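Superoxide dismutase [Mn/Fe] (Aeropyrum pernix, PDB 3AK2) catalyses the dismutation of superoxide to oxygen and hydrogen peroxide, as a cambialistic enzyme that works with manganese or iron at its active site. Local coordinates at residues P160-D165 with D193-R198. Sequence-based numbering, arbitrary orientation.
Sequences PILVID and DDVEKR. With MN (manganese (II) ion), chain E.
A classic beta bulge, formed where Ile-161 and Leu-162 both pair with Leu-133 of strand 129-136, meets helix 192-205 in the C-terminal alpha/beta domain of this Fe/Mn superoxide dismutase. The bulge interrupts strand 159-165, an edge strand of the three-stranded antiparallel sheet within this chain, which ends in the metal ligand Asp-165. Val-195 and Arg-198, one helical turn apart, cover it. Val-195 divides its two methyls: CG1 lies 3.9 Å from Ile-161 CD1, the two side chains roughly perpendicular to each other, while CG2 touches Leu-162 CD1 at 3.8 Å. With chi1 at 64°, Ile-161 swings its CG1 branch over toward Val-195; its CG2 packs on Arg-198 CB. The arginine runs past the isoleucine in the opposite sense, straightened out from CG as far as NE, and its CD approaches Ile-161 O at 3.4 Å. That oxygen is satisfied by Asn-85 ND2, which also donates to Asp-194 OD2, so one amide ties bulge to helix. The Arg-198 guanidinium is held in its own plane by two partners: NE donates to Asp-194 OD2 at 2.7 Å, on the syn side but 27° out of the carboxylate plane and with an N-H...O angle of 162°, making a salt bridge within the helix, and NH1 donates to a water that in turn donates to Pro-160 O. NH1 also hydrogen-bonds Tyr-210 O of the second subunit, extending this buried junction to the subunit interface. At the strand's other end, His-31, His-79 and His-169 complete the manganese site with Asp-165, whose OD2 binds the metal at 2.0 Å; Asp-165 OD1 accepts a hydrogen bond from Trp-167 N and a weak one, 2.9 Å long, from the metal-bound water.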
ATOM      1  N   PRO A 160      10.199  16.491  -6.378  1.00 10.59           N
ATOM      2  CA  PRO A 160      11.446  15.750  -6.580  1.00 10.77           C
ATOM      3  C   PRO A 160      12.427  16.520  -7.458  1.00 10.80           C
ATOM      4  O   PRO A 160      12.063  16.970  -8.548  1.00 11.29           O
ATOM      5  CB  PRO A 160      10.988  14.461  -7.283  1.00 10.74           C
ATOM      6  CG  PRO A 160       9.543  14.335  -6.952  1.00 11.62           C
ATOM      7  CD  PRO A 160       9.039  15.752  -6.907  1.00 10.73           C
ATOM      8  N   ILE A 161      13.650  16.697  -6.963  1.00 10.45           N
ATOM      9  CA  ILE A 161      14.710  17.330  -7.756  1.00 11.02           C
ATOM     10  C   ILE A 161      15.834  16.360  -8.124  1.00 10.91           C
ATOM     11  O   ILE A 161      16.579  16.597  -9.083  1.00 11.03           O
ATOM     12  CB  ILE A 161      15.270  18.626  -7.099  1.00 11.47           C
ATOM     13  CG1 ILE A 161      15.971  18.335  -5.763  1.00 11.32           C
ATOM     14  CG2 ILE A 161      14.155  19.664  -6.946  1.00 11.67           C
ATOM     15  CD1 ILE A 161      16.785  19.512  -5.215  1.00 12.04           C
ATOM     16  N   LEU A 162      15.947  15.275  -7.362  1.00 10.62           N
ATOM     17  CA  LEU A 162      16.898  14.209  -7.644  1.00 10.59           C
ATOM     18  C   LEU A 162      16.295  12.883  -7.205  1.00 10.08           C
ATOM     19  O   LEU A 162      15.888  12.731  -6.055  1.00 10.46           O
ATOM     20  CB  LEU A 162      18.233  14.453  -6.930  1.00 10.77           C
ATOM     21  CG  LEU A 162      19.280  13.340  -7.069  1.00 11.21           C
ATOM     22  CD1 LEU A 162      19.695  13.105  -8.522  1.00 12.03           C
ATOM     23  CD2 LEU A 162      20.499  13.654  -6.224  1.00 12.38           C
ATOM     24  N   VAL A 163      16.246  11.928  -8.129  1.00 10.07           N
ATOM     25  CA  VAL A 163      15.659  10.621  -7.846  1.00  9.90           C
ATOM     26  C   VAL A 163      16.599   9.510  -8.292  1.00  9.99           C
ATOM     27  O   VAL A 163      17.330   9.662  -9.279  1.00 10.20           O
ATOM     28  CB  VAL A 163      14.250  10.431  -8.512  1.00  9.49           C
ATOM     29  CG1 VAL A 163      13.286  11.545  -8.099  1.00  9.77           C
ATOM     30  CG2 VAL A 163      14.348  10.346 -10.031  1.00 10.02           C
ATOM     31  N   ILE A 164      16.595   8.408  -7.550  1.00  9.71           N
ATOM     32  CA  ILE A 164      17.280   7.192  -7.977  1.00  9.86           C
ATOM     33  C   ILE A 164      16.268   6.055  -8.045  1.00  9.68           C
ATOM     34  O   ILE A 164      15.532   5.802  -7.092  1.00  9.58           O
ATOM     35  CB  ILE A 164      18.497   6.814  -7.084  1.00 10.16           C
ATOM     36  CG1 ILE A 164      19.205   5.573  -7.654  1.00 11.21           C
ATOM     37  CG2 ILE A 164      18.073   6.606  -5.635  1.00 10.31           C
ATOM     38  CD1 ILE A 164      20.411   5.077  -6.856  1.00 12.20           C
ATOM     39  N   ASP A 165      16.239   5.385  -9.187  1.00  9.61           N
ATOM     40  CA  ASP A 165      15.366   4.246  -9.405  1.00  9.92           C
ATOM     41  C   ASP A 165      16.019   3.013  -8.797  1.00  9.98           C
ATOM     42  O   ASP A 165      17.132   2.641  -9.195  1.00 10.30           O
ATOM     43  CB  ASP A 165      15.183   4.055 -10.907  1.00 10.06           C
ATOM     44  CG  ASP A 165      14.100   3.057 -11.258  1.00 10.64           C
ATOM     45  OD1 ASP A 165      13.477   2.447 -10.356  1.00 11.59           O
ATOM     46  OD2 ASP A 165      13.870   2.901 -12.467  1.00 11.57           O
ATOM     47  N   ASP A 193      24.254  19.619 -12.318  1.00 14.52           N
ATOM     48  CA  ASP A 193      23.749  20.768 -13.066  1.00 14.91           C
ATOM     49  C   ASP A 193      22.231  20.710 -13.216  1.00 14.44           C
ATOM     50  O   ASP A 193      21.545  21.712 -13.037  1.00 14.38           O
ATOM     51  CB  ASP A 193      24.407  20.861 -14.446  1.00 15.56           C
ATOM     52  CG  ASP A 193      23.836  21.993 -15.291  1.00 17.33           C
ATOM     53  OD1 ASP A 193      23.975  23.166 -14.886  1.00 20.38           O
ATOM     54  OD2 ASP A 193      23.249  21.708 -16.359  1.00 20.27           O
ATOM     55  N   ASP A 194      21.713  19.530 -13.550  1.00 14.13           N
ATOM     56  CA  ASP A 194      20.273  19.341 -13.679  1.00 13.75           C
ATOM     57  C   ASP A 194      19.583  19.543 -12.332  1.00 13.32           C
ATOM     58  O   ASP A 194      18.565  20.231 -12.250  1.00 12.96           O
ATOM     59  CB  ASP A 194      19.964  17.953 -14.237  1.00 13.97           C
ATOM     60  CG  ASP A 194      18.477  17.701 -14.379  1.00 14.38           C
ATOM     61  OD1 ASP A 194      17.879  18.155 -15.377  1.00 13.98           O
ATOM     62  OD2 ASP A 194      17.911  17.041 -13.486  1.00 14.58           O
ATOM     63  N   VAL A 195      20.154  18.962 -11.279  1.00 13.29           N
ATOM     64  CA  VAL A 195      19.596  19.102  -9.931  1.00 13.49           C
ATOM     65  C   VAL A 195      19.549  20.574  -9.506  1.00 13.73           C
ATOM     66  O   VAL A 195      18.547  21.034  -8.962  1.00 13.62           O
ATOM     67  CB  VAL A 195      20.363  18.244  -8.889  1.00 13.22           C
ATOM     68  CG1 VAL A 195      19.736  18.382  -7.505  1.00 13.34           C
ATOM     69  CG2 VAL A 195      20.370  16.778  -9.304  1.00 13.14           C
ATOM     70  N   GLU A 196      20.633  21.304  -9.773  1.00 14.08           N
ATOM     71  CA  GLU A 196      20.710  22.738  -9.475  1.00 14.73           C
ATOM     72  C   GLU A 196      19.624  23.530 -10.206  1.00 14.42           C
ATOM     73  O   GLU A 196      18.967  24.391  -9.617  1.00 14.57           O
ATOM     74  CB  GLU A 196      22.104  23.275  -9.826  1.00 14.95           C
ATOM     75  CG  GLU A 196      22.342  24.752  -9.491  1.00 16.32           C
ATOM     76  CD  GLU A 196      22.524  25.022  -8.003  1.00 18.30           C
ATOM     77  OE1 GLU A 196      22.710  24.064  -7.225  1.00 19.59           O
ATOM     78  OE2 GLU A 196      22.493  26.207  -7.609  1.00 19.83           O
ATOM     79  N   LYS A 197      19.435  23.228 -11.487  1.00 14.34           N
ATOM     80  CA  LYS A 197      18.405  23.891 -12.281  1.00 14.50           C
ATOM     81  C   LYS A 197      16.996  23.590 -11.763  1.00 14.18           C
ATOM     82  O   LYS A 197      16.137  24.475 -11.741  1.00 14.20           O
ATOM     83  CB  LYS A 197      18.541  23.531 -13.759  1.00 14.75           C
ATOM     84  CG  LYS A 197      19.697  24.244 -14.440  1.00 16.33           C
ATOM     85  CD  LYS A 197      19.886  23.758 -15.868  1.00 19.19           C
ATOM     86  CE  LYS A 197      20.832  24.664 -16.648  1.00 20.90           C
ATOM     87  NZ  LYS A 197      22.158  24.840 -15.985  1.00 22.78           N
ATOM     88  N   ARG A 198      16.774  22.351 -11.325  1.00 13.79           N
ATOM     89  CA  ARG A 198      15.495  21.970 -10.718  1.00 13.48           C
ATOM     90  C   ARG A 198      15.247  22.707  -9.405  1.00 13.51           C
ATOM     91  O   ARG A 198      14.152  23.229  -9.175  1.00 12.88           O
ATOM     92  CB  ARG A 198      15.411  20.454 -10.528  1.00 13.31           C
ATOM     93  CG  ARG A 198      15.269  19.739 -11.847  1.00 13.16           C
ATOM     94  CD  ARG A 198      15.203  18.223 -11.733  1.00 13.03           C
ATOM     95  NE  ARG A 198      15.291  17.670 -13.080  1.00 13.71           N
ATOM     96  CZ  ARG A 198      14.268  17.541 -13.920  1.00 16.16           C
ATOM     97  NH1 ARG A 198      13.038  17.876 -13.550  1.00 15.66           N
ATOM     98  NH2 ARG A 198      14.482  17.061 -15.137  1.00 17.65           N
TER
HETATM   99 MN    MN E 215      12.449   2.143 -13.708  1.00  9.38          MN
HETATM  100  O   HOH W   1      11.876  18.356 -11.024  1.00 19.53           O
HETATM  101  O   HOH W   2      11.106   2.119 -12.067  1.00 14.55           O